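Local coordinates for protein RNA-dependent RNA Polymerase (Bombyx mori cytoplasmic polyhedrosis virus, PDB 6TZ0) that catalyses RNA-templated RNA synthesis, making plus strands in transcription and complementary minus strands in genome replication of this double-stranded RNA virus, at residues A[857-862]-A[1183-1188]; A[868-873]-A[1020-1025]; A[777-782]-A[846-851]; A[1059-1064]-A[1159-1164]. All coordinates share one frame; numbering follows the deposited sequence.

Interaction 1 of 4, residues A[857-862]-A[1183-1188]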
# COMPACT_ATOMS: atom_id res chain seq x y z
N PHE A 857 29.55 -41.28 -10.71
CA PHE A 857 28.61 -40.20 -10.92
C PHE A 857 28.82 -39.12 -9.88
O PHE A 857 29.22 -39.39 -8.75
CB PHE A 857 27.17 -40.72 -10.86
CG PHE A 857 26.79 -41.55 -12.04
CD1 PHE A 857 26.25 -40.96 -13.17
CD2 PHE A 857 27.00 -42.92 -12.04
CE1 PHE A 857 25.91 -41.72 -14.26
CE2 PHE A 857 26.66 -43.68 -13.13
CZ PHE A 857 26.12 -43.08 -14.25
N THR A 858 28.54 -37.88 -10.28
CA THR A 858 28.45 -36.80 -9.31
C THR A 858 27.16 -36.93 -8.51
O THR A 858 26.32 -37.80 -8.75
CB THR A 858 28.52 -35.44 -10.01
OG1 THR A 858 27.39 -35.29 -10.87
CG2 THR A 858 29.79 -35.33 -10.83
N GLU A 859 27.00 -36.05 -7.53
CA GLU A 859 25.90 -36.18 -6.59
C GLU A 859 24.63 -35.52 -7.11
O GLU A 859 24.67 -34.45 -7.72
CB GLU A 859 26.30 -35.60 -5.25
CG GLU A 859 27.30 -36.48 -4.52
CD GLU A 859 27.89 -35.84 -3.30
OE1 GLU A 859 27.73 -34.61 -3.14
OE2 GLU A 859 28.52 -36.56 -2.50
N ASP A 860 23.50 -36.19 -6.89
CA ASP A 860 22.18 -35.65 -7.20
C ASP A 860 21.93 -34.50 -6.24
O ASP A 860 21.61 -34.72 -5.07
CB ASP A 860 21.11 -36.73 -7.07
CG ASP A 860 19.77 -36.32 -7.64
OD1 ASP A 860 19.64 -35.20 -8.17
OD2 ASP A 860 18.84 -37.14 -7.57
N GLU A 861 22.08 -33.27 -6.73
CA GLU A 861 22.11 -32.11 -5.86
C GLU A 861 20.72 -31.84 -5.30
O GLU A 861 19.74 -31.72 -6.04
CB GLU A 861 22.62 -30.89 -6.61
CG GLU A 861 24.06 -31.02 -7.05
CD GLU A 861 24.58 -29.78 -7.73
OE1 GLU A 861 23.79 -28.84 -7.94
OE2 GLU A 861 25.78 -29.75 -8.07
N SER A 862 20.64 -31.76 -3.98
CA SER A 862 19.37 -31.76 -3.28
C SER A 862 18.75 -30.36 -3.32
O SER A 862 19.29 -29.43 -3.92
CB SER A 862 19.56 -32.24 -1.85
OG SER A 862 18.34 -32.30 -1.15
N TYR A 1183 29.72 -28.19 5.75
CA TYR A 1183 28.30 -27.82 5.85
C TYR A 1183 27.62 -27.83 4.50
O TYR A 1183 26.53 -28.40 4.34
CB TYR A 1183 28.20 -26.45 6.51
CG TYR A 1183 26.80 -25.89 6.63
CD1 TYR A 1183 25.90 -26.41 7.53
CD2 TYR A 1183 26.42 -24.79 5.88
CE1 TYR A 1183 24.64 -25.89 7.66
CE2 TYR A 1183 25.16 -24.26 5.99
CZ TYR A 1183 24.28 -24.81 6.89
OH TYR A 1183 23.02 -24.29 7.01
N LEU A 1184 28.24 -27.20 3.50
CA LEU A 1184 27.67 -27.16 2.17
C LEU A 1184 27.68 -28.53 1.51
O LEU A 1184 26.75 -28.85 0.75
CB LEU A 1184 28.42 -26.14 1.31
CG LEU A 1184 27.95 -24.69 1.27
CD1 LEU A 1184 28.04 -24.00 2.60
CD2 LEU A 1184 28.83 -23.97 0.30
N HIS A 1185 28.68 -29.37 1.79
CA HIS A 1185 28.65 -30.73 1.24
C HIS A 1185 27.56 -31.57 1.87
O HIS A 1185 26.93 -32.39 1.19
CB HIS A 1185 30.00 -31.41 1.42
CG HIS A 1185 30.04 -32.80 0.86
ND1 HIS A 1185 29.73 -33.91 1.61
CD2 HIS A 1185 30.34 -33.25 -0.38
CE1 HIS A 1185 29.84 -34.99 0.86
NE2 HIS A 1185 30.21 -34.62 -0.35
N ILE A 1186 27.31 -31.40 3.17
CA ILE A 1186 26.29 -32.21 3.82
C ILE A 1186 24.89 -31.77 3.39
O ILE A 1186 24.03 -32.62 3.12
CB ILE A 1186 26.49 -32.19 5.34
CG1 ILE A 1186 27.73 -32.99 5.69
CG2 ILE A 1186 25.31 -32.80 6.06
CD1 ILE A 1186 28.24 -32.76 7.07
N LEU A 1187 24.66 -30.46 3.24
CA LEU A 1187 23.37 -30.02 2.70
C LEU A 1187 23.20 -30.37 1.23
O LEU A 1187 22.07 -30.58 0.78
CB LEU A 1187 23.19 -28.52 2.86
CG LEU A 1187 22.89 -27.88 4.21
CD1 LEU A 1187 22.88 -26.39 4.01
CD2 LEU A 1187 21.56 -28.36 4.74
N ARG A 1188 24.29 -30.44 0.47
CA ARG A 1188 24.19 -30.66 -0.96
C ARG A 1188 23.80 -32.11 -1.29
O ARG A 1188 23.21 -32.36 -2.34
CB ARG A 1188 25.52 -30.26 -1.61
CG ARG A 1188 25.64 -30.34 -3.13
CD ARG A 1188 26.42 -31.56 -3.53
NE ARG A 1188 26.67 -31.62 -4.97
CZ ARG A 1188 27.74 -31.10 -5.56
NH1 ARG A 1188 28.67 -30.49 -4.84
NH2 ARG A 1188 27.89 -31.20 -6.87
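Ser-862 and Arg-1188 are the residues whose backbones come closest, their CA atoms 5.5 Å apart, and Ser-862 N donates a hydrogen bond of 3.1 Å to Arg-1188 O. That carbonyl belongs to the last residue of helix 1174-1188, so the irregular segment 857-862 supplies an N-H just where the helix stops. Beyond this backbone bond, two glutamates meet the arginine side chain. Arg-1188 leaves the helix with CG anti to its backbone N and turns at the next bond (chi2 -103°), which sets CD beside Glu-859, with Glu-859 OE1 at 3.3 Å from Arg-1188 CD. The charge pairing with Glu-859 is long, OE1 to Arg-1188 NE being 3.7 Å, and the oxygen stands well out of the guanidinium plane, so no N-H is aimed at it. Glu-861 makes the closer salt bridge: its OE2 lies 2.8 Å from Arg-1188 NH2, with the carboxylate turned 83° from the guanidinium plane. The CG of Glu-861 also packs against Arg-1188 NE at 3.4 Å. The three residues form a small salt-bridge network between the loop and the C-terminal end of the helix. The other carboxylate oxygen of Glu-859, OE2, receives a weak hydrogen bond of 3.4 Å from His-1185 NE2, one turn back along the helix. The two acidic groups probably offset the positive charge of Arg-1188, which also has the guanidinium of Arg-873 close by. Helix 873-878 touches Arg-1188 and Glu-861 through Leu-874, while strand 1196-1202 meets the helix at His-1185 and Ile-1186 through Leu-1198.

Interaction 2 of 4, residues A[868-873]-A[1020-1025]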
# COMPACT_ATOMS: atom_id res chain seq x y z
N GLY A 868 25.23 -19.31 -6.19
CA GLY A 868 26.31 -18.35 -6.25
C GLY A 868 27.55 -18.95 -6.86
O GLY A 868 27.47 -19.73 -7.81
N ALA A 869 28.72 -18.63 -6.30
CA ALA A 869 29.98 -19.13 -6.82
C ALA A 869 30.23 -20.59 -6.48
O ALA A 869 31.18 -21.17 -7.00
CB ALA A 869 31.14 -18.28 -6.29
N TYR A 870 29.40 -21.20 -5.63
CA TYR A 870 29.57 -22.60 -5.28
C TYR A 870 29.16 -23.53 -6.42
O TYR A 870 29.54 -24.71 -6.41
CB TYR A 870 28.80 -22.90 -3.99
CG TYR A 870 28.97 -24.30 -3.46
CD1 TYR A 870 30.19 -24.73 -2.95
CD2 TYR A 870 27.90 -25.19 -3.42
CE1 TYR A 870 30.36 -26.00 -2.46
CE2 TYR A 870 28.06 -26.47 -2.92
CZ TYR A 870 29.29 -26.87 -2.44
OH TYR A 870 29.45 -28.14 -1.94
N LYS A 871 28.43 -23.03 -7.42
CA LYS A 871 28.07 -23.84 -8.57
C LYS A 871 29.25 -24.10 -9.50
O LYS A 871 29.16 -24.96 -10.38
CB LYS A 871 26.93 -23.17 -9.34
CG LYS A 871 25.64 -23.07 -8.56
CD LYS A 871 25.08 -24.45 -8.27
CE LYS A 871 24.57 -25.09 -9.54
NZ LYS A 871 23.95 -26.41 -9.27
N ARG A 872 30.36 -23.37 -9.33
CA ARG A 872 31.54 -23.58 -10.17
C ARG A 872 32.27 -24.87 -9.80
O ARG A 872 33.02 -25.41 -10.62
CB ARG A 872 32.46 -22.36 -10.06
CG ARG A 872 33.63 -22.34 -11.02
CD ARG A 872 34.40 -21.05 -11.00
NE ARG A 872 35.60 -21.19 -11.82
CZ ARG A 872 35.64 -20.99 -13.14
NH1 ARG A 872 36.78 -21.14 -13.79
NH2 ARG A 872 34.55 -20.63 -13.79
N ARG A 873 32.01 -25.42 -8.61
CA ARG A 873 32.64 -26.66 -8.19
C ARG A 873 32.15 -27.87 -8.98
O ARG A 873 32.81 -28.91 -8.98
CB ARG A 873 32.39 -26.84 -6.69
CG ARG A 873 33.20 -27.92 -5.99
CD ARG A 873 32.91 -27.94 -4.52
NE ARG A 873 33.64 -29.01 -3.85
CZ ARG A 873 33.17 -30.23 -3.66
NH1 ARG A 873 31.95 -30.55 -4.09
NH2 ARG A 873 33.90 -31.14 -3.05
N HIS A 1020 38.03 -25.07 -4.45
CA HIS A 1020 37.02 -26.06 -4.74
C HIS A 1020 37.53 -27.49 -4.62
O HIS A 1020 36.73 -28.42 -4.60
CB HIS A 1020 36.43 -25.88 -6.14
CG HIS A 1020 35.74 -24.57 -6.34
ND1 HIS A 1020 36.35 -23.50 -6.95
CD2 HIS A 1020 34.50 -24.15 -5.99
CE1 HIS A 1020 35.52 -22.48 -6.99
NE2 HIS A 1020 34.39 -22.84 -6.41
N LEU A 1021 38.85 -27.68 -4.50
CA LEU A 1021 39.43 -29.02 -4.59
C LEU A 1021 39.47 -29.67 -3.21
O LEU A 1021 40.49 -29.71 -2.52
CB LEU A 1021 40.82 -28.94 -5.22
CG LEU A 1021 40.83 -28.30 -6.60
CD1 LEU A 1021 42.22 -28.27 -7.19
CD2 LEU A 1021 39.88 -29.01 -7.51
N TYR A 1022 38.31 -30.19 -2.81
CA TYR A 1022 38.17 -30.89 -1.55
C TYR A 1022 37.13 -31.99 -1.70
O TYR A 1022 36.15 -31.84 -2.43
CB TYR A 1022 37.79 -29.93 -0.41
CG TYR A 1022 36.48 -29.20 -0.56
CD1 TYR A 1022 36.41 -27.99 -1.22
CD2 TYR A 1022 35.32 -29.71 0.01
CE1 TYR A 1022 35.21 -27.32 -1.34
CE2 TYR A 1022 34.13 -29.05 -0.11
CZ TYR A 1022 34.08 -27.85 -0.78
OH TYR A 1022 32.88 -27.20 -0.89
N GLU A 1023 37.36 -33.10 -1.01
CA GLU A 1023 36.45 -34.24 -1.06
C GLU A 1023 36.24 -34.84 0.31
O GLU A 1023 36.90 -34.48 1.29
CB GLU A 1023 36.92 -35.30 -2.05
CG GLU A 1023 36.48 -35.02 -3.46
CD GLU A 1023 34.97 -35.16 -3.60
OE1 GLU A 1023 34.40 -36.05 -2.94
OE2 GLU A 1023 34.36 -34.37 -4.34
N PHE A 1024 35.30 -35.78 0.37
CA PHE A 1024 34.81 -36.35 1.61
C PHE A 1024 34.68 -37.85 1.45
O PHE A 1024 33.94 -38.32 0.58
CB PHE A 1024 33.45 -35.74 1.99
CG PHE A 1024 33.53 -34.32 2.42
CD1 PHE A 1024 33.82 -33.99 3.73
CD2 PHE A 1024 33.37 -33.30 1.49
CE1 PHE A 1024 33.90 -32.67 4.12
CE2 PHE A 1024 33.46 -31.99 1.88
CZ PHE A 1024 33.73 -31.67 3.19
N GLU A 1025 35.39 -38.60 2.27
CA GLU A 1025 35.36 -40.05 2.24
C GLU A 1025 34.44 -40.56 3.34
O GLU A 1025 34.31 -39.95 4.39
CB GLU A 1025 36.76 -40.63 2.39
CG GLU A 1025 37.68 -40.28 1.25
CD GLU A 1025 39.05 -40.88 1.41
OE1 GLU A 1025 39.32 -41.48 2.47
OE2 GLU A 1025 39.87 -40.74 0.47
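The ring of Tyr-1022 carries the guanidinium of Arg-873 over one face and the ring of Tyr-870 at its edge. The first of these is a cation-pi contact: Arg-873 CZ stands 4.0 Å from the centroid of the Tyr-1022 ring, 20° off the normal. The guanidinium is not flat on the ring but turned 36° from it, and Arg-873 NE sits 3.3 Å above the ring plane, shifted toward the rim. At the other flat group, the hydroxyl of Tyr-1022 meets Tyr-870 in the plane of its ring, OH to Tyr-870 CE1 being 3.2 Å, as the two side chains cross at about a right angle. That hydroxyl is hydrogen-bonded to Tyr-1139 OH, and the Tyr-1022 ring also stacks with Phe-1181. Arg-873 runs extended from CG to NE past His-1020 in the opposite direction, its CB 3.5 Å from His-1020 CD2. Its polar end finds backbone oxygens: NE gives a weak hydrogen bond to His-1020 O (3.2 Å), and NH2 bonds to Tyr-1022 O, close to the guanidinium plane, at a modelled length too short to be trusted. Glu-1023 adds a salt bridge, OE2 to Arg-873 NH2 at 3.5 Å. His-1020 O and Tyr-1022 O flank Leu-1021, the centre of an inverse gamma turn next to strand 1022-1027. The arrangement is thus an arginine lying across that turn and the neighbouring part of the strand, an outer one of the three-stranded mixed sheet, within the C-terminal part of the polymerase, which probably corresponds to the bracelet domain of reovirus-type polymerases.

Interaction 3 of 4, residues A[777-782]-A[846-851]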
# COMPACT_ATOMS: atom_id res chain seq x y z
N LEU A 777 9.28 -31.80 -7.68
CA LEU A 777 9.33 -30.36 -7.90
C LEU A 777 10.65 -29.93 -8.52
O LEU A 777 10.69 -28.99 -9.33
CB LEU A 777 9.05 -29.67 -6.56
CG LEU A 777 8.97 -28.16 -6.39
CD1 LEU A 777 7.86 -27.86 -5.43
CD2 LEU A 777 10.25 -27.73 -5.76
N LYS A 778 11.74 -30.64 -8.19
CA LYS A 778 13.01 -30.36 -8.87
C LYS A 778 12.95 -30.76 -10.34
O LYS A 778 13.47 -30.05 -11.21
CB LYS A 778 14.17 -31.08 -8.16
CG LYS A 778 15.54 -30.69 -8.71
CD LYS A 778 16.68 -31.13 -7.81
CE LYS A 778 17.07 -32.58 -8.00
NZ LYS A 778 17.84 -32.74 -9.26
N MET A 779 12.30 -31.88 -10.64
CA MET A 779 12.15 -32.29 -12.03
C MET A 779 11.25 -31.33 -12.80
O MET A 779 11.51 -31.03 -13.98
CB MET A 779 11.61 -33.72 -12.11
CG MET A 779 11.58 -34.28 -13.51
SD MET A 779 11.15 -36.02 -13.57
CE MET A 779 12.67 -36.72 -12.93
N LEU A 780 10.20 -30.82 -12.15
CA LEU A 780 9.30 -29.87 -12.78
C LEU A 780 10.00 -28.55 -13.10
O LEU A 780 9.82 -27.98 -14.18
CB LEU A 780 8.10 -29.63 -11.88
CG LEU A 780 6.99 -28.73 -12.39
CD1 LEU A 780 6.39 -29.33 -13.64
CD2 LEU A 780 5.95 -28.59 -11.33
N GLY A 781 10.83 -28.07 -12.17
CA GLY A 781 11.62 -26.88 -12.45
C GLY A 781 12.67 -27.09 -13.52
O GLY A 781 12.94 -26.17 -14.31
N PHE A 782 13.27 -28.28 -13.58
CA PHE A 782 14.21 -28.60 -14.66
C PHE A 782 13.53 -28.57 -16.01
O PHE A 782 14.08 -28.05 -16.98
CB PHE A 782 14.86 -29.96 -14.43
CG PHE A 782 15.67 -30.45 -15.60
CD1 PHE A 782 16.89 -29.87 -15.91
CD2 PHE A 782 15.21 -31.49 -16.38
CE1 PHE A 782 17.63 -30.32 -16.98
CE2 PHE A 782 15.95 -31.95 -17.45
CZ PHE A 782 17.16 -31.36 -17.75
N PRO A 846 19.79 -26.84 -9.29
CA PRO A 846 20.37 -28.10 -8.81
C PRO A 846 20.41 -29.18 -9.88
O PRO A 846 19.45 -29.38 -10.62
CB PRO A 846 19.44 -28.49 -7.66
CG PRO A 846 18.87 -27.22 -7.20
CD PRO A 846 18.70 -26.38 -8.42
N ALA A 847 21.53 -29.88 -9.94
CA ALA A 847 21.84 -30.78 -11.04
C ALA A 847 21.62 -32.24 -10.68
O ALA A 847 21.59 -32.62 -9.51
CB ALA A 847 23.29 -30.58 -11.50
N TYR A 848 21.46 -33.05 -11.71
CA TYR A 848 21.39 -34.50 -11.63
C TYR A 848 22.79 -35.09 -11.73
O TYR A 848 23.73 -34.37 -12.06
CB TYR A 848 20.46 -35.01 -12.73
CG TYR A 848 19.00 -34.73 -12.48
CD1 TYR A 848 18.23 -35.60 -11.74
CD2 TYR A 848 18.40 -33.57 -12.97
CE1 TYR A 848 16.90 -35.35 -11.50
CE2 TYR A 848 17.07 -33.31 -12.74
CZ TYR A 848 16.33 -34.21 -12.00
OH TYR A 848 15.01 -33.95 -11.76
N PRO A 849 22.98 -36.38 -11.40
CA PRO A 849 24.32 -36.99 -11.54
C PRO A 849 24.85 -36.99 -12.97
O PRO A 849 24.24 -37.54 -13.88
CB PRO A 849 24.10 -38.41 -11.04
CG PRO A 849 23.03 -38.29 -10.07
CD PRO A 849 22.11 -37.25 -10.58
N PHE A 850 26.01 -36.35 -13.14
CA PHE A 850 26.79 -36.43 -14.37
C PHE A 850 27.80 -37.56 -14.25
O PHE A 850 28.38 -37.77 -13.18
CB PHE A 850 27.52 -35.12 -14.64
CG PHE A 850 26.63 -34.01 -15.09
CD1 PHE A 850 26.27 -33.89 -16.43
CD2 PHE A 850 26.14 -33.08 -14.19
CE1 PHE A 850 25.45 -32.87 -16.85
CE2 PHE A 850 25.31 -32.06 -14.61
CZ PHE A 850 24.97 -31.95 -15.94
N GLU A 851 28.01 -38.28 -15.34
CA GLU A 851 28.96 -39.38 -15.32
C GLU A 851 30.37 -38.87 -15.58
O GLU A 851 30.59 -38.03 -16.45
CB GLU A 851 28.59 -40.45 -16.35
CG GLU A 851 29.42 -41.71 -16.22
CD GLU A 851 29.06 -42.76 -17.25
OE1 GLU A 851 28.20 -42.49 -18.10
OE2 GLU A 851 29.64 -43.87 -17.19
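Lys-778 and Tyr-848 reach toward each other tip to tip, and the ammonium of the lysine ends over the centre of the tyrosine ring. Lys-778 NZ is 3.4 Å from the centroid of the Tyr-848 ring and 11° off its normal, a cation-pi contact with all six ring carbons at similar distance. The chain starts extended and then bends at its last two torsions (chi3 82°, chi4 75°), and the last of these bends carries NZ over the ring. Before the bend, Lys-778 CD packs on Pro-846 CB at 3.8 Å, crossing it obliquely. The ammonium also has a salt bridge to Asp-860, so its charge is probably balanced mainly by that carboxylate, with the aromatic face adding to it. The edge of Tyr-848 is directed at the face of Phe-782: the ring centroids are 5.8 Å apart and the planes stand at 73°, a T-shaped pair in which Tyr-848 CE2 comes to 4.3 Å of Phe-782 CG. The far end of the tyrosine crosses Met-779 at about a right angle, its OH lying 3.4 Å from Met-779 CB. Tyr-848 is therefore lodged against Lys-778, Met-779 and Phe-782 of one helix. This is helix 774-786, packed through Met-779 on helix 145-160; the loop 846-851 pairs its backbone with Phe-18 and touches helix 873-878 through Ala-847 and Phe-850.

Interaction 4 of 4, residues A[1059-1064]-A[1159-1164]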
# COMPACT_ATOMS: atom_id res chain seq x y z
N PHE A 1059 17.44 -32.31 9.60
CA PHE A 1059 17.17 -31.72 10.90
C PHE A 1059 17.77 -32.57 12.01
O PHE A 1059 18.33 -32.04 12.98
CB PHE A 1059 15.67 -31.56 11.08
CG PHE A 1059 15.26 -30.70 12.24
CD1 PHE A 1059 15.44 -29.33 12.20
CD2 PHE A 1059 14.62 -31.26 13.34
CE1 PHE A 1059 15.03 -28.54 13.25
CE2 PHE A 1059 14.22 -30.46 14.40
CZ PHE A 1059 14.43 -29.11 14.35
N ALA A 1060 17.71 -33.90 11.86
CA ALA A 1060 18.28 -34.82 12.83
C ALA A 1060 19.80 -34.81 12.83
O ALA A 1060 20.41 -35.29 13.79
CB ALA A 1060 17.78 -36.23 12.54
N LEU A 1061 20.44 -34.34 11.76
CA LEU A 1061 21.89 -34.26 11.73
C LEU A 1061 22.42 -32.88 12.12
O LEU A 1061 23.31 -32.78 12.96
CB LEU A 1061 22.44 -34.63 10.35
CG LEU A 1061 22.39 -36.07 9.87
CD1 LEU A 1061 22.92 -36.12 8.47
CD2 LEU A 1061 23.21 -36.95 10.78
N LEU A 1062 21.89 -31.82 11.51
CA LEU A 1062 22.46 -30.49 11.70
C LEU A 1062 21.80 -29.73 12.84
O LEU A 1062 22.43 -28.84 13.42
CB LEU A 1062 22.33 -29.64 10.43
CG LEU A 1062 23.33 -29.79 9.28
CD1 LEU A 1062 24.76 -29.67 9.78
CD2 LEU A 1062 23.13 -31.06 8.49
N GLY A 1063 20.56 -30.04 13.16
CA GLY A 1063 19.85 -29.36 14.23
C GLY A 1063 19.04 -28.18 13.72
O GLY A 1063 18.92 -27.92 12.52
N GLY A 1064 18.50 -27.45 14.68
CA GLY A 1064 17.65 -26.32 14.38
C GLY A 1064 18.38 -25.00 14.36
O GLY A 1064 19.59 -24.92 14.57
N GLU A 1159 30.45 -29.41 12.26
CA GLU A 1159 31.80 -29.80 12.65
C GLU A 1159 31.82 -31.09 13.44
O GLU A 1159 32.88 -31.70 13.57
CB GLU A 1159 32.49 -28.68 13.44
CG GLU A 1159 31.98 -28.42 14.85
CD GLU A 1159 32.80 -29.11 15.94
OE1 GLU A 1159 33.97 -29.46 15.67
OE2 GLU A 1159 32.28 -29.27 17.06
N ARG A 1160 30.68 -31.53 13.96
CA ARG A 1160 30.64 -32.79 14.69
C ARG A 1160 30.52 -33.98 13.75
O ARG A 1160 30.65 -35.12 14.20
CB ARG A 1160 29.48 -32.77 15.69
CG ARG A 1160 28.08 -33.00 15.14
CD ARG A 1160 27.64 -34.40 15.52
NE ARG A 1160 26.38 -34.83 14.94
CZ ARG A 1160 25.20 -34.72 15.53
NH1 ARG A 1160 25.11 -34.19 16.73
NH2 ARG A 1160 24.12 -35.16 14.91
N LEU A 1161 30.28 -33.74 12.46
CA LEU A 1161 29.96 -34.79 11.51
C LEU A 1161 31.13 -35.23 10.65
O LEU A 1161 31.07 -36.32 10.07
CB LEU A 1161 28.82 -34.32 10.60
CG LEU A 1161 27.46 -34.13 11.26
CD1 LEU A 1161 26.51 -33.45 10.31
CD2 LEU A 1161 26.92 -35.48 11.66
N VAL A 1162 32.17 -34.41 10.54
CA VAL A 1162 33.27 -34.63 9.60
C VAL A 1162 34.58 -34.63 10.38
O VAL A 1162 34.85 -33.69 11.14
CB VAL A 1162 33.28 -33.57 8.49
CG1 VAL A 1162 34.49 -33.74 7.59
CG2 VAL A 1162 32.01 -33.65 7.66
N ARG A 1163 35.39 -35.66 10.18
CA ARG A 1163 36.70 -35.75 10.81
C ARG A 1163 37.74 -35.09 9.91
O ARG A 1163 38.02 -35.60 8.82
CB ARG A 1163 37.07 -37.20 11.09
CG ARG A 1163 38.39 -37.36 11.82
CD ARG A 1163 38.66 -38.79 12.23
NE ARG A 1163 38.90 -39.70 11.12
CZ ARG A 1163 40.08 -39.88 10.54
NH1 ARG A 1163 41.14 -39.21 10.97
NH2 ARG A 1163 40.21 -40.74 9.54
N ILE A 1164 38.29 -33.98 10.36
CA ILE A 1164 39.31 -33.23 9.63
C ILE A 1164 40.64 -33.46 10.32
O ILE A 1164 40.74 -33.21 11.53
CB ILE A 1164 38.98 -31.73 9.56
CG1 ILE A 1164 37.66 -31.52 8.82
CG2 ILE A 1164 40.10 -30.97 8.89
CD1 ILE A 1164 37.10 -30.14 9.00
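Leu-1061 and Leu-1062 close helix 1054-1062 and pack its C-terminal end on Leu-1161, in the turn that precedes strand 1162-1163. Gly-1063 then leaves helical geometry with a positive phi of 93°, a conformation in which a CB would collide with the preceding carbonyl O, and its N still bonds to Phe-1059 O. The apolar part is a forked contact. Leu-1161 presents its two methyls to two successive leucines, its CD2 lying 4.1 Å from Leu-1061 CD2 and its CD1 lying 4.2 Å from Leu-1062 CD1. In both pairs the side chains cross at about a right angle. Arg-1160 takes the polar side. Its CG sits between the backbone N and the carbonyl carbon (chi1 78°), and the chain bends at chi2 on its way to the helix end. The guanidinium reaches the carbonyls of the last helical turn: Leu-1061 O stands over one of its faces, 3.2 Å from Arg-1160 NH2, at an angle too poor for a hydrogen bond, while Ala-1060 O is near the plane at the edge, 3.9 Å from the same NH2. The attraction is probably electrostatic, between the cation and the negative end of the helix. The CD2 of Leu-1161 lies at the guanidinium edge, in plane. Ile-1186 of helix 1174-1188 touches both Leu-1062 and Leu-1161, and strand 1196-1202 bonds through Leu-1198 to the backbone of Leu-1161 and Arg-1163.

Interactions 1 and 2 have centres 10 Å apart and are joined by a salt bridge, Glu-861 OE1 to Lys-871 NZ at 2.8 Å, and by the stacked rings of His-1185 and Phe-1024. Interaction 3 lies beside interaction 1, its centre 12 Å away, where segments 846-851 and 857-862 pair backbone to backbone, Glu-861 N to Ala-847 O being 2.9 Å. Interaction 4 meets interaction 1 through helix 1174-1188, and shares with interaction 2 the sheet to which strands 1022-1027 and 1162-1163 belong. Interactions 3 and 4 do not touch, their nearest atoms being about 17 Å apart. All four lie away from the annotated nucleotide and magnesium sites.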